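Long-range contacts in protein STE5 (PDB 3FZE), which scaffolds the yeast mating pathway and, through this minimal scaffold domain, helps the kinase Ste7 phosphorylate the MAP kinase Fus3: residues Asp18-Ile23 / Ile49-Leu54; Leu24-Thr29 / Val116-Met121; Leu44-Ile49 / Leu183-His188; Ile148-Leu153 / Ser168-Val173. All coordinates share one frame; numbering follows the deposited sequence. Where two conformers were deposited one is given.

Interaction 1 (Asp18-Ile23 / Ile49-Leu54)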
loop_
_atom_site.group_PDB
_atom_site.type_symbol
_atom_site.label_atom_id
_atom_site.label_comp_id
_atom_site.label_asym_id
_atom_site.label_seq_id
_atom_site.Cartn_x
_atom_site.Cartn_y
_atom_site.Cartn_z
ATOM N N ASP A 18 -3.694 -2.213 15.143
ATOM C CA ASP A 18 -3.263 -1.034 15.895
ATOM C C ASP A 18 -2.637 0.013 14.983
ATOM O O ASP A 18 -2.544 1.200 15.335
ATOM C CB ASP A 18 -2.225 -1.449 16.941
ATOM C CG ASP A 18 -2.794 -2.406 17.976
ATOM O OD1 ASP A 18 -3.846 -2.081 18.576
ATOM O OD2 ASP A 18 -2.191 -3.484 18.183
ATOM N N ASN A 19 -2.180 -0.454 13.825
ATOM C CA ASN A 19 -1.475 0.380 12.857
ATOM C C ASN A 19 -1.447 -0.312 11.496
ATOM O O ASN A 19 -1.694 -1.524 11.391
ATOM C CB ASN A 19 -0.037 0.663 13.335
ATOM C CG ASN A 19 0.586 1.866 12.647
ATOM O OD1 ASN A 19 -0.122 2.702 12.092
ATOM N ND2 ASN A 19 1.915 1.963 12.690
ATOM N N LEU A 20 -1.162 0.460 10.447
ATOM C CA LEU A 20 -1.008 -0.093 9.114
ATOM C C LEU A 20 0.322 0.314 8.523
ATOM O O LEU A 20 0.843 1.398 8.815
ATOM C CB LEU A 20 -2.088 0.438 8.174
ATOM C CG LEU A 20 -3.538 0.150 8.529
ATOM C CD1 LEU A 20 -4.452 0.815 7.513
ATOM C CD2 LEU A 20 -3.782 -1.347 8.574
ATOM N N ALA A 21 0.843 -0.555 7.665
ATOM C CA ALA A 21 1.936 -0.217 6.762
ATOM C C ALA A 21 1.391 -0.342 5.351
ATOM O O ALA A 21 0.928 -1.412 4.956
ATOM C CB ALA A 21 3.095 -1.174 6.954
ATOM N N ILE A 22 1.438 0.762 4.610
ATOM C CA ILE A 22 0.922 0.812 3.248
ATOM C C ILE A 22 2.074 0.734 2.253
ATOM O O ILE A 22 2.919 1.624 2.210
ATOM C CB ILE A 22 0.136 2.128 2.991
ATOM C CG1 ILE A 22 -0.825 2.434 4.148
ATOM C CG2 ILE A 22 -0.610 2.049 1.673
ATOM C CD1 ILE A 22 -2.026 1.491 4.233
ATOM N N ILE A 23 2.110 -0.325 1.452
ATOM C CA ILE A 23 3.172 -0.480 0.461
ATOM C C ILE A 23 2.561 -0.330 -0.929
ATOM O O ILE A 23 1.697 -1.107 -1.318
ATOM C CB ILE A 23 3.890 -1.840 0.616
ATOM C CG1 ILE A 23 4.300 -2.040 2.079
ATOM C CG2 ILE A 23 5.104 -1.891 -0.285
ATOM C CD1 ILE A 23 4.219 -3.479 2.578
ATOM N N ILE A 49 -5.647 10.177 10.317
ATOM C CA ILE A 49 -6.646 10.597 11.302
ATOM C C ILE A 49 -6.891 9.454 12.293
ATOM O O ILE A 49 -7.060 9.680 13.491
ATOM C CB ILE A 49 -7.983 10.982 10.630
ATOM C CG1 ILE A 49 -7.803 12.233 9.760
ATOM C CG2 ILE A 49 -9.089 11.182 11.667
ATOM C CD1 ILE A 49 -8.979 12.490 8.848
ATOM N N LYS A 50 -6.880 8.226 11.778
ATOM C CA LYS A 50 -7.068 7.030 12.605
ATOM C C LYS A 50 -5.754 6.424 13.109
ATOM O O LYS A 50 -5.685 5.915 14.236
ATOM C CB LYS A 50 -7.854 5.964 11.838
ATOM C CG LYS A 50 -8.153 4.729 12.682
ATOM C CD LYS A 50 -9.260 3.871 12.089
ATOM C CE LYS A 50 -9.475 2.598 12.906
ATOM N NZ LYS A 50 -10.269 2.850 14.142
ATOM N N PHE A 51 -4.731 6.477 12.263
ATOM C CA PHE A 51 -3.443 5.841 12.524
ATOM C C PHE A 51 -2.329 6.881 12.482
ATOM O O PHE A 51 -1.710 7.082 11.446
ATOM C CB PHE A 51 -3.162 4.765 11.456
ATOM C CG PHE A 51 -4.190 3.659 11.417
ATOM C CD1 PHE A 51 -4.266 2.728 12.445
ATOM C CD2 PHE A 51 -5.076 3.548 10.356
ATOM C CE1 PHE A 51 -5.208 1.706 12.418
ATOM C CE2 PHE A 51 -6.017 2.517 10.315
ATOM C CZ PHE A 51 -6.085 1.602 11.343
ATOM N N ALA A 52 -2.067 7.545 13.605
ATOM C CA ALA A 52 -1.047 8.590 13.640
ATOM C C ALA A 52 0.340 8.054 13.255
ATOM O O ALA A 52 1.164 8.772 12.679
ATOM C CB ALA A 52 -1.001 9.239 15.019
ATOM N N ARG A 53 0.596 6.796 13.590
ATOM C CA ARG A 53 1.889 6.175 13.301
ATOM C C ARG A 53 1.893 5.424 11.963
ATOM O O ARG A 53 2.745 4.573 11.708
ATOM C CB ARG A 53 2.302 5.269 14.462
ATOM C CG ARG A 53 2.359 6.049 15.781
ATOM C CD ARG A 53 2.667 5.169 16.971
ATOM N NE ARG A 53 1.540 4.299 17.239
ATOM C CZ ARG A 53 1.477 3.030 16.866
ATOM N NH1 ARG A 53 2.504 2.482 16.233
ATOM N NH2 ARG A 53 0.391 2.317 17.132
ATOM N N LEU A 54 0.939 5.755 11.105
ATOM C CA LEU A 54 0.867 5.160 9.768
ATOM C C LEU A 54 2.229 5.108 9.065
ATOM O O LEU A 54 2.913 6.125 8.966
ATOM C CB LEU A 54 -0.095 5.967 8.897
ATOM C CG LEU A 54 -0.449 5.376 7.540
ATOM C CD1 LEU A 54 -1.119 4.009 7.671
ATOM C CD2 LEU A 54 -1.339 6.359 6.776
HETATM O O HOH W 1 -1.128 4.485 14.153
#
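Asn19, at the start of strand 19-26, and Arg53, in the type I turn Phe51-Leu54, meet through the one direct hydrogen bond here. Asn19 ND2 donates a hydrogen bond to Arg53 O over 2.9 Å, nearly straight at 160°; the acceptor lies close to the amide plane, while the donor stands above the carbonyl plane. With CG anti to the backbone N (chi1 -161°), Asn19 brings CG within 3.6 Å of Arg53 O. Asn19 OD1 works through water, accepting from a molecule that accepts from Arg53 N at 2.9 Å. An asparagine suits this place because it both donates and accepts, gripping two backbone groups of one residue.

Apolar contacts flank this pair. Leu20 CG lies over one face of the Phe51 ring, a CH-pi contact 4.1 Å from the centroid, and Lys50 CG covers the opposite face. Leu54 CD1 meets Leu20 CB at 3.7 Å and Ile22 CG1 at 3.9 Å.

The Arg53 guanidinium lies beside Asp18 and Asn19, salt-bridged to Glu109, while Asp18 OD2 accepts from His110 N. The turn joining helix 35-50 to strand 55-60 of this beta-alpha-beta unit is thus held to strand 19-26 by a neutral amide and apolar side chains.

Interaction 2 (Leu24-Thr29 / Val116-Met121)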
loop_
_atom_site.group_PDB
_atom_site.type_symbol
_atom_site.label_atom_id
_atom_site.label_comp_id
_atom_site.label_asym_id
_atom_site.label_seq_id
_atom_site.Cartn_x
_atom_site.Cartn_y
_atom_site.Cartn_z
ATOM N N LEU A 24 2.990 0.702 -1.648
ATOM C CA LEU A 24 2.420 1.060 -2.942
ATOM C C LEU A 24 3.483 1.005 -4.027
ATOM O O LEU A 24 4.487 1.710 -3.964
ATOM C CB LEU A 24 1.800 2.466 -2.897
ATOM C CG LEU A 24 0.730 2.712 -1.830
ATOM C CD1 LEU A 24 0.201 4.136 -1.978
ATOM C CD2 LEU A 24 -0.413 1.707 -1.919
ATOM N N GLN A 25 3.273 0.132 -5.006
ATOM C CA GLN A 25 4.183 0.035 -6.128
ATOM C C GLN A 25 3.510 0.669 -7.328
ATOM O O GLN A 25 2.441 0.218 -7.755
ATOM C CB GLN A 25 4.492 -1.424 -6.402
ATOM C CG GLN A 25 5.322 -1.625 -7.639
ATOM C CD GLN A 25 5.799 -3.053 -7.757
ATOM O OE1 GLN A 25 5.043 -3.987 -7.501
ATOM N NE2 GLN A 25 7.064 -3.232 -8.130
ATOM N N ILE A 26 4.110 1.734 -7.849
ATOM C CA ILE A 26 3.493 2.483 -8.936
ATOM C C ILE A 26 4.317 2.509 -10.225
ATOM O O ILE A 26 5.475 2.945 -10.238
ATOM C CB ILE A 26 3.165 3.935 -8.519
ATOM C CG1 ILE A 26 2.410 3.950 -7.187
ATOM C CG2 ILE A 26 2.357 4.615 -9.614
ATOM C CD1 ILE A 26 2.151 5.344 -6.617
ATOM N N ASP A 27 3.707 2.009 -11.292
ATOM C CA ASP A 27 4.188 2.217 -12.658
ATOM C C ASP A 27 3.481 3.473 -13.150
ATOM O O ASP A 27 2.274 3.465 -13.399
ATOM C CB ASP A 27 3.832 1.010 -13.534
ATOM C CG ASP A 27 4.253 1.186 -14.981
ATOM O OD1 ASP A 27 4.483 2.338 -15.400
ATOM O OD2 ASP A 27 4.344 0.169 -15.712
ATOM N N PHE A 28 4.229 4.563 -13.246
ATOM C CA PHE A 28 3.644 5.861 -13.553
ATOM C C PHE A 28 3.157 5.971 -14.993
ATOM O O PHE A 28 2.287 6.789 -15.297
ATOM C CB PHE A 28 4.645 6.973 -13.247
ATOM C CG PHE A 28 4.999 7.079 -11.802
ATOM C CD1 PHE A 28 4.207 7.821 -10.936
ATOM C CD2 PHE A 28 6.115 6.430 -11.299
ATOM C CE1 PHE A 28 4.531 7.924 -9.604
ATOM C CE2 PHE A 28 6.437 6.524 -9.963
ATOM C CZ PHE A 28 5.644 7.273 -9.119
ATOM N N THR A 29 3.710 5.141 -15.868
ATOM C CA THR A 29 3.355 5.182 -17.285
ATOM C C THR A 29 1.949 4.637 -17.539
ATOM O O THR A 29 1.340 4.927 -18.570
ATOM C CB THR A 29 4.372 4.409 -18.154
ATOM O OG1 THR A 29 4.226 2.999 -17.940
ATOM C CG2 THR A 29 5.802 4.831 -17.825
ATOM N N VAL A 116 -0.260 -2.783 -2.495
ATOM C CA VAL A 116 -1.014 -2.498 -3.701
ATOM C C VAL A 116 -0.046 -2.144 -4.829
ATOM O O VAL A 116 0.890 -1.362 -4.630
ATOM C CB VAL A 116 -1.998 -1.328 -3.493
ATOM C CG1 VAL A 116 -2.939 -1.206 -4.685
ATOM C CG2 VAL A 116 -2.797 -1.507 -2.188
ATOM N N SER A 117 -0.265 -2.714 -6.007
ATOM C CA SER A 117 0.634 -2.486 -7.142
ATOM C C SER A 117 -0.157 -2.444 -8.448
ATOM O O SER A 117 -1.134 -3.175 -8.610
ATOM C CB SER A 117 1.693 -3.591 -7.201
ATOM O OG SER A 117 2.532 -3.467 -8.347
ATOM N N ASN A 118 0.260 -1.592 -9.376
ATOM C CA ASN A 118 -0.334 -1.606 -10.709
ATOM C C ASN A 118 0.669 -2.038 -11.773
ATOM O O ASN A 118 0.387 -1.940 -12.966
ATOM C CB ASN A 118 -0.910 -0.235 -11.072
ATOM C CG ASN A 118 0.169 0.781 -11.376
ATOM O OD1 ASN A 118 1.311 0.624 -10.942
ATOM N ND2 ASN A 118 -0.182 1.827 -12.124
ATOM N N SER A 119 1.836 -2.509 -11.343
ATOM C CA SER A 119 2.910 -2.843 -12.285
ATOM C C SER A 119 2.790 -4.260 -12.835
ATOM O O SER A 119 2.016 -5.066 -12.336
ATOM C CB SER A 119 4.291 -2.633 -11.642
ATOM O OG SER A 119 4.499 -3.508 -10.547
ATOM N N ASN A 120 3.564 -4.556 -13.873
ATOM C CA ASN A 120 3.472 -5.849 -14.537
ATOM C C ASN A 120 3.684 -7.040 -13.606
ATOM O O ASN A 120 4.520 -6.999 -12.701
ATOM C CB ASN A 120 4.442 -5.907 -15.710
ATOM C CG ASN A 120 4.072 -4.941 -16.819
ATOM O OD1 ASN A 120 2.903 -4.595 -16.996
ATOM N ND2 ASN A 120 5.071 -4.497 -17.569
ATOM N N MET A 121 2.919 -8.103 -13.839
ATOM C CA MET A 121 2.985 -9.286 -12.989
ATOM C C MET A 121 4.207 -10.142 -13.294
ATOM O O MET A 121 4.086 -11.282 -13.736
ATOM C CB MET A 121 1.697 -10.106 -13.107
ATOM C CG MET A 121 0.456 -9.349 -12.639
ATOM S SD MET A 121 0.529 -8.931 -10.891
ATOM C CE MET A 121 0.364 -10.560 -10.169
HETATM O O HOH W 2 5.051 -2.387 -15.010
#
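Leu24 and Val116 lie side by side on one face of the sheet, with Leu24 CD2 3.8 Å from Val116 CB; Trp170 of helix 170-180 covers both. Gln25 and Ser117 turn to the other face. Gln25 is extended, its CG anti to the backbone N (chi1 174°), and its amide passes beside two serines. Ser117 OG donates to Gln25 OE1 over 2.7 Å, tilted from the carbonyl plane, and accepts from Ser119 N in an ST turn. Gln25 OE1 also accepts from Ile127 N, and NE2 serves Lys125 O and Asp60 O.

The strands run parallel, with Gln25 N bonded to Val116 O at 2.8 Å and Asn118 N to Gln25 O at 3.3 Å. Beyond, the Asn118 side chain takes over the pairing. Its OD1 accepts from Asp27 N over 2.8 Å, at 175° and on a lone pair, and its ND2 donates to Asp27 O at 3.2 Å. An asparagine amide can thus imitate a peptide group.

Asp27 OD1 accepts from Thr29 OG1 and, closing an Asx turn, Thr29 N; OD2 reaches Asn120 N through a water. Asn118 therefore carries the pairing past the end of strand 111-117, while the buried Gln25 amide is held by several hydrogen bonds.

Interaction 3 (Leu44-Ile49 / Leu183-His188)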
loop_
_atom_site.group_PDB
_atom_site.type_symbol
_atom_site.label_atom_id
_atom_site.label_comp_id
_atom_site.label_asym_id
_atom_site.label_seq_id
_atom_site.Cartn_x
_atom_site.Cartn_y
_atom_site.Cartn_z
ATOM N N LEU A 44 -3.538 8.601 2.018
ATOM C CA LEU A 44 -2.512 8.509 3.046
ATOM C C LEU A 44 -2.777 9.560 4.131
ATOM O O LEU A 44 -2.689 9.261 5.321
ATOM C CB LEU A 44 -1.110 8.636 2.456
ATOM C CG LEU A 44 -0.618 7.469 1.600
ATOM C CD1 LEU A 44 0.752 7.775 0.998
ATOM C CD2 LEU A 44 -0.537 6.196 2.426
ATOM N N LYS A 45 -3.125 10.779 3.736
ATOM C CA LYS A 45 -3.441 11.814 4.720
ATOM C C LYS A 45 -4.652 11.410 5.574
ATOM O O LYS A 45 -4.625 11.521 6.800
ATOM C CB LYS A 45 -3.687 13.169 4.039
ATOM C CG LYS A 45 -2.453 13.767 3.380
ATOM C CD LYS A 45 -1.532 14.443 4.380
ATOM C CE LYS A 45 -2.151 15.725 4.929
ATOM N NZ LYS A 45 -1.171 16.529 5.713
ATOM N N ALA A 46 -5.706 10.933 4.927
ATOM C CA ALA A 46 -6.929 10.591 5.646
ATOM C C ALA A 46 -6.693 9.500 6.687
ATOM O O ALA A 46 -7.190 9.581 7.815
ATOM C CB ALA A 46 -8.020 10.171 4.670
ATOM N N LEU A 47 -5.901 8.502 6.312
ATOM C CA LEU A 47 -5.648 7.352 7.180
ATOM C C LEU A 47 -4.919 7.743 8.461
ATOM O O LEU A 47 -5.084 7.088 9.482
ATOM C CB LEU A 47 -4.882 6.267 6.417
ATOM C CG LEU A 47 -5.751 5.473 5.439
ATOM C CD1 LEU A 47 -4.906 4.724 4.412
ATOM C CD2 LEU A 47 -6.647 4.511 6.240
ATOM N N THR A 48 -4.138 8.820 8.419
ATOM C CA THR A 48 -3.465 9.278 9.639
ATOM C C THR A 48 -4.419 9.827 10.701
ATOM O O THR A 48 -4.038 9.932 11.860
ATOM C CB THR A 48 -2.369 10.332 9.382
ATOM O OG1 THR A 48 -2.960 11.524 8.846
ATOM C CG2 THR A 48 -1.290 9.790 8.448
ATOM N N ILE A 49 -5.647 10.177 10.317
ATOM C CA ILE A 49 -6.646 10.597 11.302
ATOM C C ILE A 49 -6.891 9.454 12.293
ATOM O O ILE A 49 -7.060 9.680 13.491
ATOM C CB ILE A 49 -7.983 10.982 10.630
ATOM C CG1 ILE A 49 -7.803 12.233 9.760
ATOM C CG2 ILE A 49 -9.089 11.182 11.667
ATOM C CD1 ILE A 49 -8.979 12.490 8.848
ATOM N N LEU A 183 -13.342 7.122 7.153
ATOM C CA LEU A 183 -12.639 8.350 6.817
ATOM C C LEU A 183 -13.150 8.901 5.486
ATOM O O LEU A 183 -13.819 8.193 4.732
ATOM C CB LEU A 183 -11.127 8.093 6.767
ATOM C CG LEU A 183 -10.562 7.469 8.047
ATOM C CD1 LEU A 183 -9.175 6.886 7.813
ATOM C CD2 LEU A 183 -10.549 8.476 9.197
ATOM N N SER A 184 -12.863 10.175 5.218
ATOM C CA SER A 184 -13.157 10.784 3.920
ATOM C C SER A 184 -12.089 11.823 3.593
ATOM O O SER A 184 -11.170 12.026 4.380
ATOM C CB SER A 184 -14.543 11.431 3.917
ATOM O OG SER A 184 -14.493 12.738 4.462
ATOM N N PHE A 185 -12.205 12.490 2.445
ATOM C CA PHE A 185 -11.197 13.484 2.069
ATOM C C PHE A 185 -11.676 14.930 2.241
ATOM O O PHE A 185 -11.035 15.861 1.746
ATOM C CB PHE A 185 -10.735 13.278 0.615
ATOM C CG PHE A 185 -10.405 11.844 0.261
ATOM C CD1 PHE A 185 -10.776 11.322 -0.972
ATOM C CD2 PHE A 185 -9.729 11.023 1.151
ATOM C CE1 PHE A 185 -10.471 10.005 -1.316
ATOM C CE2 PHE A 185 -9.425 9.699 0.813
ATOM C CZ PHE A 185 -9.795 9.195 -0.420
ATOM N N ASP A 186 -12.787 15.127 2.940
ATOM C CA ASP A 186 -13.389 16.456 3.027
ATOM C C ASP A 186 -12.640 17.419 3.950
ATOM O O ASP A 186 -12.962 18.607 4.011
ATOM C CB ASP A 186 -14.863 16.362 3.438
ATOM C CG ASP A 186 -15.041 15.904 4.872
ATOM O OD1 ASP A 186 -14.026 15.688 5.570
ATOM O OD2 ASP A 186 -16.205 15.769 5.305
ATOM N N GLU A 187 -11.647 16.904 4.666
ATOM C CA GLU A 187 -10.836 17.720 5.565
ATOM C C GLU A 187 -11.678 18.429 6.622
ATOM O O GLU A 187 -11.365 19.552 7.017
ATOM C CB GLU A 187 -10.012 18.745 4.778
ATOM N N HIS A 188 -12.748 17.780 7.073
ATOM C CA HIS A 188 -13.510 18.292 8.206
ATOM C C HIS A 188 -13.066 17.623 9.506
ATOM O O HIS A 188 -12.799 16.420 9.548
ATOM C CB HIS A 188 -15.015 18.117 8.007
ATOM C CG HIS A 188 -15.829 18.563 9.184
ATOM N ND1 HIS A 188 -16.092 19.892 9.446
ATOM C CD2 HIS A 188 -16.429 17.859 10.170
ATOM C CE1 HIS A 188 -16.823 19.985 10.541
ATOM N NE2 HIS A 188 -17.045 18.767 11.002
#
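Leu183 has CG anti to its carbonyl carbon (chi1 -55°), which brings CG toward helix 35-50, within 4.0 Å of Ala46 O; chi2 (164°) then places CD1 beside Leu47. The contact belongs to the vWA-like alpha/beta/alpha fold, where it lays the chain that follows helix 170-180 against the helix of the first beta-alpha-beta unit. The two methyls of Leu183 divide the work. CD1 touches Leu47 CA at 3.6 Å and meets Leu47 CD2 at 3.8 Å, the two leucines crossing at about a right angle; CD2 meets Ile49 CB at 3.9 Å, those side chains sliding past each other in opposite directions.

No hydrogen bond crosses this contact, and a branched, apolar leucine suits a site lined mainly by apolar side chains of the helix. An alanine at Leu183 would probably open a gap beside Leu47 and Ile49, since both methyls that reach them would be gone.

Ala46, a small residue, lets the loop come close to the helix. Its CB lies 3.7 Å from Ser184 O, and Phe185 approaches it with a ring edge while also resting on Val39, Asn42 and Ser43. The backbone is touched as well: Ala46 O, which accepts from Ile49 N within the helix, lies 3.3 Å from Leu183 CD1.

Interaction 4 (Ile148-Leu153 / Ser168-Val173)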
loop_
_atom_site.group_PDB
_atom_site.type_symbol
_atom_site.label_atom_id
_atom_site.label_comp_id
_atom_site.label_asym_id
_atom_site.label_seq_id
_atom_site.Cartn_x
_atom_site.Cartn_y
_atom_site.Cartn_z
ATOM N N ILE A 148 -3.071 -6.501 -3.376
ATOM C CA ILE A 148 -4.025 -6.039 -4.377
ATOM C C ILE A 148 -3.365 -5.573 -5.669
ATOM O O ILE A 148 -2.434 -4.762 -5.665
ATOM C CB ILE A 148 -4.925 -4.897 -3.850
ATOM C CG1 ILE A 148 -5.662 -5.321 -2.575
ATOM C CG2 ILE A 148 -5.926 -4.475 -4.922
ATOM C CD1 ILE A 148 -6.442 -4.181 -1.918
ATOM N N LYS A 149 -3.868 -6.094 -6.779
ATOM C CA LYS A 149 -3.380 -5.715 -8.090
ATOM C C LYS A 149 -4.363 -4.737 -8.723
ATOM O O LYS A 149 -5.532 -5.063 -8.935
ATOM C CB LYS A 149 -3.212 -6.959 -8.966
ATOM C CG LYS A 149 -2.195 -6.814 -10.082
ATOM C CD LYS A 149 -2.631 -5.775 -11.090
ATOM C CE LYS A 149 -1.681 -5.720 -12.269
ATOM N NZ LYS A 149 -2.217 -4.813 -13.308
ATOM N N VAL A 150 -3.887 -3.530 -9.007
ATOM C CA VAL A 150 -4.692 -2.542 -9.711
ATOM C C VAL A 150 -4.537 -2.745 -11.220
ATOM O O VAL A 150 -3.427 -2.718 -11.750
ATOM C CB VAL A 150 -4.304 -1.113 -9.308
ATOM C CG1 VAL A 150 -4.997 -0.105 -10.206
ATOM C CG2 VAL A 150 -4.642 -0.878 -7.838
ATOM N N GLY A 151 -5.656 -2.970 -11.898
ATOM C CA GLY A 151 -5.653 -3.315 -13.310
ATOM C C GLY A 151 -5.918 -4.800 -13.477
ATOM O O GLY A 151 -5.119 -5.632 -13.047
ATOM N N TYR A 152 -7.049 -5.137 -14.088
ATOM C CA TYR A 152 -7.467 -6.532 -14.185
ATOM C C TYR A 152 -6.520 -7.366 -15.037
ATOM O O TYR A 152 -5.952 -6.879 -16.016
ATOM C CB TYR A 152 -8.899 -6.644 -14.715
ATOM C CG TYR A 152 -9.945 -6.103 -13.764
ATOM C CD1 TYR A 152 -10.029 -6.568 -12.456
ATOM C CD2 TYR A 152 -10.860 -5.141 -14.178
ATOM C CE1 TYR A 152 -10.987 -6.080 -11.583
ATOM C CE2 TYR A 152 -11.826 -4.649 -13.312
ATOM C CZ TYR A 152 -11.883 -5.122 -12.016
ATOM O OH TYR A 152 -12.839 -4.638 -11.149
ATOM N N LEU A 153 -6.359 -8.627 -14.653
ATOM C CA LEU A 153 -5.448 -9.532 -15.336
ATOM C C LEU A 153 -6.217 -10.566 -16.143
ATOM O O LEU A 153 -7.284 -11.020 -15.729
ATOM C CB LEU A 153 -4.562 -10.252 -14.320
ATOM C CG LEU A 153 -3.813 -9.373 -13.317
ATOM C CD1 LEU A 153 -3.268 -10.211 -12.170
ATOM C CD2 LEU A 153 -2.708 -8.599 -14.011
ATOM N N SER A 168 -10.129 -2.413 -10.112
ATOM C CA SER A 168 -10.197 -1.655 -11.356
ATOM C C SER A 168 -9.305 -0.415 -11.374
ATOM O O SER A 168 -8.746 -0.063 -12.414
ATOM C CB SER A 168 -11.643 -1.247 -11.645
ATOM O OG SER A 168 -12.122 -0.381 -10.636
ATOM N N SER A 169 -9.182 0.253 -10.235
ATOM C CA SER A 169 -8.425 1.496 -10.184
ATOM C C SER A 169 -7.842 1.764 -8.810
ATOM O O SER A 169 -8.285 1.189 -7.805
ATOM C CB SER A 169 -9.301 2.681 -10.611
ATOM O OG SER A 169 -10.290 2.986 -9.631
ATOM N N TRP A 170 -6.857 2.657 -8.771
ATOM C CA TRP A 170 -6.336 3.176 -7.511
ATOM C C TRP A 170 -7.437 3.830 -6.689
ATOM O O TRP A 170 -7.478 3.704 -5.463
ATOM C CB TRP A 170 -5.217 4.195 -7.772
ATOM C CG TRP A 170 -3.950 3.570 -8.288
ATOM C CD1 TRP A 170 -3.523 3.538 -9.589
ATOM C CD2 TRP A 170 -2.957 2.871 -7.526
ATOM N NE1 TRP A 170 -2.329 2.873 -9.680
ATOM C CE2 TRP A 170 -1.958 2.449 -8.432
ATOM C CE3 TRP A 170 -2.808 2.564 -6.166
ATOM C CZ2 TRP A 170 -0.828 1.740 -8.023
ATOM C CZ3 TRP A 170 -1.684 1.855 -5.764
ATOM C CH2 TRP A 170 -0.711 1.452 -6.689
ATOM N N THR A 171 -8.327 4.542 -7.365
ATOM C CA THR A 171 -9.389 5.262 -6.680
ATOM C C THR A 171 -10.301 4.294 -5.935
ATOM O O THR A 171 -10.614 4.504 -4.760
ATOM C CB THR A 171 -10.191 6.128 -7.665
ATOM O OG1 THR A 171 -9.362 7.199 -8.136
ATOM C CG2 THR A 171 -11.431 6.713 -6.990
ATOM N N PHE A 172 -10.708 3.220 -6.605
ATOM C CA PHE A 172 -11.615 2.267 -5.970
ATOM C C PHE A 172 -10.973 1.598 -4.763
ATOM O O PHE A 172 -11.584 1.514 -3.699
ATOM C CB PHE A 172 -12.108 1.197 -6.952
ATOM C CG PHE A 172 -12.992 0.175 -6.306
ATOM C CD1 PHE A 172 -14.345 0.408 -6.162
ATOM C CD2 PHE A 172 -12.458 -0.997 -5.795
ATOM C CE1 PHE A 172 -15.162 -0.519 -5.541
ATOM C CE2 PHE A 172 -13.266 -1.927 -5.171
ATOM C CZ PHE A 172 -14.618 -1.684 -5.044
ATOM N N VAL A 173 -9.739 1.131 -4.928
ATOM C CA VAL A 173 -9.025 0.472 -3.842
ATOM C C VAL A 173 -8.859 1.391 -2.641
ATOM O O VAL A 173 -9.180 1.024 -1.504
ATOM C CB VAL A 173 -7.626 0.007 -4.290
ATOM C CG1 VAL A 173 -6.814 -0.476 -3.093
ATOM C CG2 VAL A 173 -7.746 -1.092 -5.327
HETATM O O HOH W 3 -12.615 -3.123 -8.644
#
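Ser168 meets Tyr152 just before helix 170-180, its CB 3.6 Å from Tyr152 OH. A water bridges the two residues, accepting from Ser168 N at 3.0 Å and hydrogen-bonded to Tyr152 OH. Next comes Ser169, the N-cap: its OG accepts from Phe172 N over 3.1 Å, a role suited to a short hydroxyl side chain.

Trp170 opens the helix and lays one face of its indole against Val150. With CG1 anti to the backbone N (chi1 171°), that methyl of Val150 comes over the five-membered ring, 4.1 Å from its centroid, a CH-pi contact, while CG2 stands over the centre of the indole. Asn118 touches the indole too. Further on, Val173 meets Ile148 tip to tip, CG2 to CG2 at 3.9 Å, and its CG2 is 4.0 Å from Val150 CG2. The beta-branched Val150 thus fills the corner between Trp170 and Val173, and an alanine there would probably leave the indole face and Val173 without the methyls that pack on them.

Strand 165-167, beside strand 145-150, leads directly into the helix. A helix packed by apolar side chains on a face of a largely parallel sheet is the layering of the alpha/beta/alpha, vWA-like fold.

Overall arrangement
Strand 19-26 ties interactions 1 and 2 together: they lie on opposite sides of the chain's centre, about 21 Å apart between centres, yet adjoin where Ile23 O and Val116 N, 2.8 Å apart, probably form a hydrogen bond. Interactions 1 and 3 share Ile49 at the end of helix 35-50, their centres about 12 Å apart, and Leu54 packs on Leu44, Leu47 and Thr48. Interactions 2 and 4 are neighbours as well, about 10 Å between centres, through probable Ser117-Val150 and Ser117-Ile148 backbone bonds. Helix 170-180 links interactions 4 and 3, about 21 Å apart between centres: Trp170 stands at its start in the one, and the chain after it supplies the other.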